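Local coordinates for protein putative exotoxin (superantigen) (Streptococcus pyogenes, PDB 1TY0) that acts as a superantigen that binds zinc, can use a common surface for T-cell receptor binding and dimerization, and probably acts as a toxin, at residues L118-I124 against K137-Y141; K126-I131 against N193-M198; E161-N165 against K199-F204. The contacts are given in a common frame with arbitrary orientation. Residue numbers count along the deposited sequence, not the author numbering.

Contact 1 of 3, residues L118-I124 against K137-Y141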
loop_
_atom_site.group_PDB
_atom_site.type_symbol
_atom_site.label_atom_id
_atom_site.label_comp_id
_atom_site.label_asym_id
_atom_site.label_seq_id
_atom_site.Cartn_x
_atom_site.Cartn_y
_atom_site.Cartn_z
ATOM N N LEU A 118 21.398 -0.550 -16.331
ATOM C CA LEU A 118 20.536 0.309 -15.532
ATOM C C LEU A 118 21.350 1.051 -14.488
ATOM O O LEU A 118 22.064 0.438 -13.695
ATOM C CB LEU A 118 19.456 -0.528 -14.847
ATOM C CG LEU A 118 18.609 -1.409 -15.768
ATOM C CD1 LEU A 118 17.691 -2.287 -14.933
ATOM C CD2 LEU A 118 17.805 -0.542 -16.724
ATOM N N ILE A 119 21.241 2.376 -14.497
ATOM C CA ILE A 119 21.960 3.206 -13.541
ATOM C C ILE A 119 20.975 3.814 -12.546
ATOM O O ILE A 119 20.105 4.605 -12.914
ATOM C CB ILE A 119 22.733 4.343 -14.250
ATOM C CG1 ILE A 119 23.668 3.752 -15.311
ATOM C CG2 ILE A 119 23.532 5.139 -13.228
ATOM C CD1 ILE A 119 24.438 4.788 -16.105
ATOM N N ASN A 120 21.121 3.434 -11.283
ATOM C CA ASN A 120 20.251 3.921 -10.221
ATOM C C ASN A 120 18.768 3.812 -10.558
ATOM O O ASN A 120 18.016 4.778 -10.416
ATOM C CB ASN A 120 20.597 5.370 -9.869
ATOM C CG ASN A 120 21.977 5.502 -9.262
ATOM O OD1 ASN A 120 22.359 4.718 -8.391
ATOM N ND2 ASN A 120 22.731 6.503 -9.709
ATOM N N PRO A 121 18.330 2.631 -11.023
ATOM C CA PRO A 121 16.919 2.431 -11.365
ATOM C C PRO A 121 16.094 2.495 -10.083
ATOM O O PRO A 121 14.909 2.837 -10.099
ATOM C CB PRO A 121 16.912 1.045 -12.001
ATOM C CG PRO A 121 18.022 0.346 -11.299
ATOM C CD PRO A 121 19.102 1.394 -11.238
ATOM N N ILE A 122 16.747 2.160 -8.975
ATOM C CA ILE A 122 16.130 2.191 -7.657
ATOM C C ILE A 122 17.129 2.828 -6.700
ATOM O O ILE A 122 18.312 2.958 -7.016
ATOM C CB ILE A 122 15.792 0.772 -7.133
ATOM C CG1 ILE A 122 17.073 -0.049 -6.967
ATOM C CG2 ILE A 122 14.819 0.088 -8.084
ATOM C CD1 ILE A 122 16.861 -1.373 -6.259
ATOM N N LYS A 123 16.656 3.236 -5.532
ATOM C CA LYS A 123 17.547 3.839 -4.561
ATOM C C LYS A 123 17.327 3.242 -3.178
ATOM O O LYS A 123 16.192 3.023 -2.751
ATOM C CB LYS A 123 17.346 5.358 -4.522
ATOM C CG LYS A 123 18.396 6.094 -3.695
ATOM C CD LYS A 123 18.362 7.598 -3.932
ATOM C CE LYS A 123 19.535 8.287 -3.244
ATOM N NZ LYS A 123 19.608 9.737 -3.577
ATOM N N ILE A 124 18.431 2.959 -2.499
ATOM C CA ILE A 124 18.409 2.405 -1.151
ATOM C C ILE A 124 19.354 3.272 -0.326
ATOM O O ILE A 124 20.541 3.356 -0.631
ATOM C CB ILE A 124 18.893 0.941 -1.148
ATOM C CG1 ILE A 124 17.892 0.076 -1.922
ATOM C CG2 ILE A 124 19.050 0.435 0.283
ATOM C CD1 ILE A 124 18.263 -1.391 -1.991
ATOM N N LYS A 137 11.562 -2.932 -4.827
ATOM C CA LYS A 137 11.873 -1.774 -5.653
ATOM C C LYS A 137 12.185 -2.127 -7.096
ATOM O O LYS A 137 11.712 -1.457 -8.009
ATOM C CB LYS A 137 13.019 -0.976 -5.031
ATOM C CG LYS A 137 12.618 -0.335 -3.708
ATOM C CD LYS A 137 13.712 0.541 -3.104
ATOM C CE LYS A 137 13.146 1.298 -1.905
ATOM N NZ LYS A 137 14.174 2.077 -1.161
ATOM N N ILE A 138 12.962 -3.184 -7.307
ATOM C CA ILE A 138 13.293 -3.589 -8.667
ATOM C C ILE A 138 12.056 -4.109 -9.398
ATOM O O ILE A 138 11.870 -3.826 -10.579
ATOM C CB ILE A 138 14.404 -4.662 -8.694
ATOM C CG1 ILE A 138 14.779 -4.983 -10.144
ATOM C CG2 ILE A 138 13.945 -5.910 -7.977
ATOM C CD1 ILE A 138 16.024 -5.830 -10.272
ATOM N N ARG A 139 11.197 -4.858 -8.714
ATOM C CA ARG A 139 9.991 -5.343 -9.388
ATOM C C ARG A 139 9.118 -4.164 -9.790
ATOM O O ARG A 139 8.572 -4.130 -10.895
ATOM C CB ARG A 139 9.194 -6.299 -8.494
ATOM C CG ARG A 139 9.884 -7.633 -8.296
ATOM C CD ARG A 139 8.966 -8.664 -7.666
ATOM N NE ARG A 139 9.747 -9.755 -7.094
ATOM C CZ ARG A 139 9.383 -11.033 -7.096
ATOM N NH1 ARG A 139 8.239 -11.409 -7.655
ATOM N NH2 ARG A 139 10.165 -11.931 -6.518
ATOM N N GLN A 140 8.984 -3.185 -8.901
ATOM C CA GLN A 140 8.186 -2.012 -9.223
ATOM C C GLN A 140 8.774 -1.294 -10.438
ATOM O O GLN A 140 8.039 -0.853 -11.323
ATOM C CB GLN A 140 8.121 -1.062 -8.029
ATOM C CG GLN A 140 6.877 -1.245 -7.167
ATOM C CD GLN A 140 5.595 -0.936 -7.922
ATOM O OE1 GLN A 140 5.548 -0.011 -8.732
ATOM N NE2 GLN A 140 4.541 -1.703 -7.650
ATOM N N TYR A 141 10.097 -1.177 -10.483
ATOM C CA TYR A 141 10.750 -0.522 -11.611
ATOM C C TYR A 141 10.427 -1.292 -12.886
ATOM O O TYR A 141 10.057 -0.706 -13.906
ATOM C CB TYR A 141 12.266 -0.481 -11.414
ATOM C CG TYR A 141 13.010 0.050 -12.622
ATOM C CD1 TYR A 141 12.976 1.407 -12.945
ATOM C CD2 TYR A 141 13.712 -0.810 -13.461
ATOM C CE1 TYR A 141 13.622 1.894 -14.080
ATOM C CE2 TYR A 141 14.362 -0.334 -14.602
ATOM C CZ TYR A 141 14.311 1.018 -14.904
ATOM O OH TYR A 141 14.941 1.493 -16.036
#
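Tyr-141, Lys-137 and Ile-122 hold together the side of helix 131-146 and the loop that leaves strand 113-119. The Tyr-141 ring lies against Pro-121 in a CH-pi contact: Pro-121 CB is 3.7 Å from the ring centroid and 4° off its normal, so it sits almost squarely over the face. Leu-118 adds to this packing, with CD1 3.9 Å from Tyr-141 CE2 and CD2 3.6 Å from Tyr-141 OH. One helical turn before Tyr-141, CG2 of the loop residue Ile-122 rests against the helix backbone, 3.5 Å from Lys-137 O, 3.7 Å from Lys-137 CB and 4.2 Å from Tyr-141 CB. The extended Lys-137 side chain runs along the loop and ends beside Ile-124, where NZ donates a hydrogen bond to Lys-123 O at 2.7 Å; the same ammonium forms a salt bridge with Glu-133 one turn earlier. Arg-81 of the second subunit packs on Tyr-141, placing this end of the contact at the dimer interface. The chemistry is thus mixed: apolar packing seats the loop on the helix of the beta-grasp domain, while a lysine ammonium satisfies a main-chain carbonyl that has left the sheet.

Contact 2 of 3, residues K126-I131 against N193-M198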
loop_
_atom_site.group_PDB
_atom_site.type_symbol
_atom_site.label_atom_id
_atom_site.label_comp_id
_atom_site.label_asym_id
_atom_site.label_seq_id
_atom_site.Cartn_x
_atom_site.Cartn_y
_atom_site.Cartn_z
ATOM N N LYS A 126 19.871 2.958 3.130
ATOM C CA LYS A 126 20.463 2.313 4.296
ATOM C C LYS A 126 21.702 1.507 3.904
ATOM O O LYS A 126 21.759 0.924 2.820
ATOM C CB LYS A 126 19.422 1.427 5.004
ATOM C CG LYS A 126 18.623 0.515 4.092
ATOM C CD LYS A 126 17.632 -0.355 4.880
ATOM C CE LYS A 126 16.451 0.447 5.416
ATOM N NZ LYS A 126 15.607 1.033 4.331
ATOM N N PRO A 127 22.724 1.483 4.780
ATOM C CA PRO A 127 23.979 0.758 4.547
ATOM C C PRO A 127 23.835 -0.760 4.604
ATOM O O PRO A 127 24.661 -1.495 4.060
ATOM C CB PRO A 127 24.895 1.306 5.639
ATOM C CG PRO A 127 23.941 1.561 6.764
ATOM C CD PRO A 127 22.784 2.229 6.051
ATOM N N ILE A 128 22.779 -1.217 5.270
ATOM C CA ILE A 128 22.477 -2.638 5.402
ATOM C C ILE A 128 21.008 -2.732 5.013
ATOM O O ILE A 128 20.171 -2.049 5.600
ATOM C CB ILE A 128 22.648 -3.105 6.862
ATOM C CG1 ILE A 128 24.084 -2.856 7.320
ATOM C CG2 ILE A 128 22.323 -4.580 6.984
ATOM C CD1 ILE A 128 24.301 -3.126 8.790
ATOM N N PHE A 129 20.690 -3.556 4.022
ATOM C CA PHE A 129 19.305 -3.664 3.567
ATOM C C PHE A 129 18.860 -5.094 3.294
ATOM O O PHE A 129 19.685 -5.991 3.086
ATOM C CB PHE A 129 19.114 -2.807 2.305
ATOM C CG PHE A 129 19.952 -3.248 1.134
ATOM C CD1 PHE A 129 19.501 -4.240 0.276
ATOM C CD2 PHE A 129 21.208 -2.684 0.907
ATOM C CE1 PHE A 129 20.284 -4.676 -0.801
ATOM C CE2 PHE A 129 21.999 -3.110 -0.161
ATOM C CZ PHE A 129 21.535 -4.109 -1.017
ATOM N N THR A 130 17.550 -5.309 3.295
ATOM C CA THR A 130 17.019 -6.643 3.035
ATOM C C THR A 130 16.822 -6.851 1.541
ATOM O O THR A 130 16.617 -5.897 0.785
ATOM C CB THR A 130 15.650 -6.866 3.722
ATOM O OG1 THR A 130 14.686 -5.945 3.187
ATOM C CG2 THR A 130 15.769 -6.663 5.225
ATOM N N ILE A 131 16.893 -8.103 1.114
ATOM C CA ILE A 131 16.665 -8.420 -0.279
ATOM C C ILE A 131 15.207 -8.068 -0.559
ATOM O O ILE A 131 14.855 -7.722 -1.677
ATOM C CB ILE A 131 16.938 -9.915 -0.560
ATOM C CG1 ILE A 131 18.437 -10.182 -0.374
ATOM C CG2 ILE A 131 16.490 -10.285 -1.981
ATOM C CD1 ILE A 131 18.857 -11.620 -0.586
ATOM N N ASN A 193 14.507 -13.151 6.080
ATOM C CA ASN A 193 15.117 -11.865 6.427
ATOM C C ASN A 193 16.496 -11.710 5.791
ATOM O O ASN A 193 17.387 -11.103 6.384
ATOM C CB ASN A 193 15.252 -11.748 7.957
ATOM C CG ASN A 193 15.284 -10.301 8.448
ATOM O OD1 ASN A 193 16.114 -9.931 9.282
ATOM N ND2 ASN A 193 14.368 -9.488 7.956
ATOM N N LYS A 194 16.676 -12.258 4.591
ATOM C CA LYS A 194 17.973 -12.166 3.920
ATOM C C LYS A 194 18.417 -10.719 3.815
ATOM O O LYS A 194 17.682 -9.856 3.336
ATOM C CB LYS A 194 17.921 -12.813 2.535
ATOM C CG LYS A 194 18.110 -14.317 2.573
ATOM C CD LYS A 194 18.303 -14.897 1.177
ATOM C CE LYS A 194 18.640 -16.378 1.253
ATOM N NZ LYS A 194 18.816 -16.984 -0.095
ATOM N N THR A 195 19.646 -10.476 4.250
ATOM C CA THR A 195 20.196 -9.137 4.291
ATOM C C THR A 195 21.538 -9.007 3.578
ATOM O O THR A 195 22.329 -9.954 3.538
ATOM C CB THR A 195 20.344 -8.715 5.774
ATOM O OG1 THR A 195 19.043 -8.664 6.379
ATOM C CG2 THR A 195 21.025 -7.377 5.905
ATOM N N ILE A 196 21.780 -7.823 3.025
ATOM C CA ILE A 196 23.018 -7.527 2.313
ATOM C C ILE A 196 23.593 -6.201 2.789
ATOM O O ILE A 196 22.851 -5.247 3.028
ATOM C CB ILE A 196 22.778 -7.385 0.795
ATOM C CG1 ILE A 196 22.230 -8.689 0.220
ATOM C CG2 ILE A 196 24.081 -6.992 0.097
ATOM C CD1 ILE A 196 21.866 -8.594 -1.258
ATOM N N ASN A 197 24.915 -6.144 2.926
ATOM C CA ASN A 197 25.576 -4.904 3.315
ATOM C C ASN A 197 25.920 -4.223 1.994
ATOM O O ASN A 197 26.564 -4.820 1.132
ATOM C CB ASN A 197 26.862 -5.182 4.100
ATOM C CG ASN A 197 26.610 -5.939 5.387
ATOM O OD1 ASN A 197 25.777 -5.545 6.202
ATOM N ND2 ASN A 197 27.341 -7.030 5.582
ATOM N N MET A 198 25.483 -2.979 1.827
ATOM C CA MET A 198 25.731 -2.257 0.585
ATOM C C MET A 198 27.195 -2.278 0.151
ATOM O O MET A 198 27.493 -2.261 -1.043
ATOM C CB MET A 198 25.253 -0.808 0.712
ATOM C CG MET A 198 25.356 -0.006 -0.579
ATOM S SD MET A 198 24.396 -0.709 -1.942
ATOM C CE MET A 198 22.778 0.007 -1.614
#
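Asn-193 opens this segment with its backbone carbonyl, since Asn-193 O accepts a hydrogen bond from Thr-195 OG1 at 2.9 Å. Lys-194 comes next: its O takes the bond from Ile-131 N at 2.9 Å, and its CB lies 3.5 Å from Ile-131 CD1, while its ammonium reaches away to form a salt bridge with Glu-170 on strand 168-173. Thr-195 and Thr-130 form a non-hydrogen-bonded antiparallel pair, and Thr-195 CG2 touches Ile-128 CG2 at 3.3 Å; these three and Asn-197 share one face of the ribbon. At Ile-196 the pairing is reciprocal: Ile-196 N donates to Phe-129 O at 2.8 Å, and Phe-129 N donates to Ile-196 O at 2.9 Å. Both side chains lie on the other face, where Ile-196 CB sits over the Phe-129 ring in a CH-pi contact, 4.3 Å from the centroid, and Ile-196 rests on Ile-162 and Ile-164 of strand 157-164. Asn-197 pairs with Ile-128. Met-198 closes the segment by donating from N to Pro-127 O at 2.8 Å; its CE reaches Phe-129 CE2 at 3.5 Å in a Met-aromatic contact, SD lying obliquely 5.1 Å from the ring centroid. The result is a two-stranded antiparallel ribbon, whose strand 128-130 runs straight into helix 131-146, where Thr-130 is the N-cap and its OG1 accepts from Glu-133 N, within the beta-grasp domain of the staphylococcal and streptococcal toxins.

Contact 3 of 3, residues E161-N165 against K199-F204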
loop_
_atom_site.group_PDB
_atom_site.type_symbol
_atom_site.label_atom_id
_atom_site.label_comp_id
_atom_site.label_asym_id
_atom_site.label_seq_id
_atom_site.Cartn_x
_atom_site.Cartn_y
_atom_site.Cartn_z
ATOM N N GLU A 161 19.188 -11.505 -10.110
ATOM C CA GLU A 161 20.408 -12.004 -9.497
ATOM C C GLU A 161 21.190 -10.849 -8.902
ATOM O O GLU A 161 21.435 -9.843 -9.568
ATOM C CB GLU A 161 21.278 -12.733 -10.522
ATOM C CG GLU A 161 20.606 -13.923 -11.184
ATOM C CD GLU A 161 21.610 -14.865 -11.817
ATOM O OE1 GLU A 161 22.576 -14.373 -12.438
ATOM O OE2 GLU A 161 21.431 -16.097 -11.697
ATOM N N ILE A 162 21.570 -10.998 -7.639
ATOM C CA ILE A 162 22.328 -9.968 -6.952
ATOM C C ILE A 162 23.745 -10.453 -6.700
ATOM O O ILE A 162 23.955 -11.456 -6.015
ATOM C CB ILE A 162 21.677 -9.603 -5.606
ATOM C CG1 ILE A 162 20.226 -9.182 -5.834
ATOM C CG2 ILE A 162 22.459 -8.481 -4.935
ATOM C CD1 ILE A 162 20.076 -8.035 -6.802
ATOM N N ALA A 163 24.714 -9.740 -7.264
ATOM C CA ALA A 163 26.114 -10.096 -7.100
ATOM C C ALA A 163 26.700 -9.456 -5.848
ATOM O O ALA A 163 26.732 -8.233 -5.714
ATOM C CB ALA A 163 26.906 -9.667 -8.327
ATOM N N ILE A 164 27.156 -10.303 -4.934
ATOM C CA ILE A 164 27.760 -9.863 -3.684
ATOM C C ILE A 164 29.220 -10.308 -3.713
ATOM O O ILE A 164 29.526 -11.400 -4.193
ATOM C CB ILE A 164 27.066 -10.524 -2.473
ATOM C CG1 ILE A 164 25.554 -10.301 -2.554
ATOM C CG2 ILE A 164 27.637 -9.974 -1.177
ATOM C CD1 ILE A 164 25.136 -8.847 -2.563
ATOM N N ASN A 165 30.117 -9.466 -3.209
ATOM C CA ASN A 165 31.536 -9.801 -3.196
ATOM C C ASN A 165 31.735 -11.176 -2.565
ATOM O O ASN A 165 31.269 -11.431 -1.455
ATOM C CB ASN A 165 32.333 -8.754 -2.408
ATOM C CG ASN A 165 32.149 -7.343 -2.946
ATOM O OD1 ASN A 165 32.167 -7.116 -4.159
ATOM N ND2 ASN A 165 31.987 -6.381 -2.040
ATOM N N LYS A 199 28.108 -2.319 1.114
ATOM C CA LYS A 199 29.532 -2.322 0.787
ATOM C C LYS A 199 29.975 -3.620 0.121
ATOM O O LYS A 199 31.017 -3.656 -0.539
ATOM C CB LYS A 199 30.371 -2.066 2.041
ATOM C CG LYS A 199 30.255 -3.130 3.120
ATOM C CD LYS A 199 31.199 -2.815 4.276
ATOM C CE LYS A 199 31.058 -3.811 5.416
ATOM N NZ LYS A 199 31.290 -5.215 4.978
ATOM N N ASP A 200 29.186 -4.677 0.297
ATOM C CA ASP A 200 29.485 -5.979 -0.299
ATOM C C ASP A 200 28.740 -6.145 -1.617
ATOM O O ASP A 200 28.964 -7.106 -2.354
ATOM C CB ASP A 200 29.082 -7.122 0.640
ATOM C CG ASP A 200 29.843 -7.101 1.948
ATOM O OD1 ASP A 200 31.060 -6.818 1.925
ATOM O OD2 ASP A 200 29.225 -7.379 2.998
ATOM N N PHE A 201 27.849 -5.203 -1.903
ATOM C CA PHE A 201 27.055 -5.233 -3.127
ATOM C C PHE A 201 27.874 -4.806 -4.341
ATOM O O PHE A 201 28.479 -3.734 -4.344
ATOM C CB PHE A 201 25.848 -4.308 -2.977
ATOM C CG PHE A 201 25.000 -4.215 -4.208
ATOM C CD1 PHE A 201 24.178 -5.271 -4.584
ATOM C CD2 PHE A 201 25.032 -3.073 -4.999
ATOM C CE1 PHE A 201 23.394 -5.189 -5.736
ATOM C CE2 PHE A 201 24.254 -2.982 -6.152
ATOM C CZ PHE A 201 23.434 -4.042 -6.520
ATOM N N SER A 202 27.888 -5.642 -5.376
ATOM C CA SER A 202 28.636 -5.328 -6.591
ATOM C C SER A 202 27.724 -4.765 -7.673
ATOM O O SER A 202 27.932 -3.658 -8.163
ATOM C CB SER A 202 29.339 -6.575 -7.121
ATOM O OG SER A 202 29.949 -6.302 -8.368
ATOM N N HIS A 203 26.713 -5.544 -8.041
ATOM C CA HIS A 203 25.752 -5.142 -9.059
ATOM C C HIS A 203 24.649 -6.183 -9.097
ATOM O O HIS A 203 24.656 -7.134 -8.320
ATOM C CB HIS A 203 26.419 -5.068 -10.436
ATOM C CG HIS A 203 26.983 -6.373 -10.903
ATOM N ND1 HIS A 203 28.136 -6.917 -10.377
ATOM C CD2 HIS A 203 26.534 -7.262 -11.821
ATOM C CE1 HIS A 203 28.371 -8.084 -10.951
ATOM N NE2 HIS A 203 27.414 -8.317 -11.830
ATOM N N PHE A 204 23.700 -6.002 -10.003
ATOM C CA PHE A 204 22.615 -6.958 -10.131
ATOM C C PHE A 204 22.367 -7.238 -11.603
ATOM O O PHE A 204 22.829 -6.506 -12.480
ATOM C CB PHE A 204 21.341 -6.421 -9.463
ATOM C CG PHE A 204 20.669 -5.315 -10.222
ATOM C CD1 PHE A 204 19.747 -5.599 -11.222
ATOM C CD2 PHE A 204 20.954 -3.983 -9.934
ATOM C CE1 PHE A 204 19.115 -4.572 -11.925
ATOM C CE2 PHE A 204 20.331 -2.950 -10.628
ATOM C CZ PHE A 204 19.408 -3.243 -11.627
#
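Ile-162, Ile-164, Phe-201 and Phe-204 form the apolar centre, on one face of two antiparallel strands of the beta-grasp sheet whose pairing is interrupted by a classic beta bulge. Ile-162 CD1 packs on Phe-204 CB at 3.4 Å and Ile-162 CG2 on Phe-201 CE1 at 3.5 Å; Ile-164 CD1 adds a looser touch to Phe-201 CD1 at 4.2 Å, both isoleucines meeting the Phe-201 ring at its edge. Helix 131-146 lies over this face, with Phe-134 on Ile-162 and Ile-138 on Phe-204. Ser-202 is the extra residue of the bulge: Ser-202 and His-203 both stand opposite Ala-163, which shifts the register by one. The backbone keeps its bonds through the shift, Ala-163 N donating to His-203 O at 2.8 Å and Ser-202 N to Ala-163 O at 2.9 Å. On the opposite face, Ala-163 CB lies over the His-203 imidazole, 3.7 Å from its centroid, in a CH-pi contact. This imidazole belongs to a zinc site that also includes His-169 and Asp-205, although no zinc is bound to this chain here. Farther out, Asn-165 N donates to Asp-200 O at 2.8 Å where the pairing ends, and Asp-200 OD1 and Lys-199 NZ form a salt bridge at 3.5 Å, with only a weak hydrogen bond. At the zinc ligand itself, Ser-202 OG and His-203 ND1 are hydrogen-bonded at 2.8 Å, so the bulge serine engages one imidazole nitrogen.

In the fold
All three contacts lie in the beta-grasp domain and surround one hydrophobic core. The centres of contacts 2 and 3 are 11 Å apart, those of 1 and 3 are 14 Å apart and those of 1 and 2 are 15 Å apart. Contact 1 closes before contact 3 opens along the chain, whereas contact 2 crosses both. Contacts 1 and 3 reach the same five-stranded sheet, and helix 131-146, which follows strand 128-130 of contact 2 directly, packs on it. Phe-204 meets Leu-118, Pro-121 and Ile-138; Ile-196 meets Ile-162 and Ile-164; Ile-124 meets Phe-129 and Met-198. The helix, sheet and two-stranded ribbon are thereby packed together, with zinc ligand His-203 on the sheet's other face.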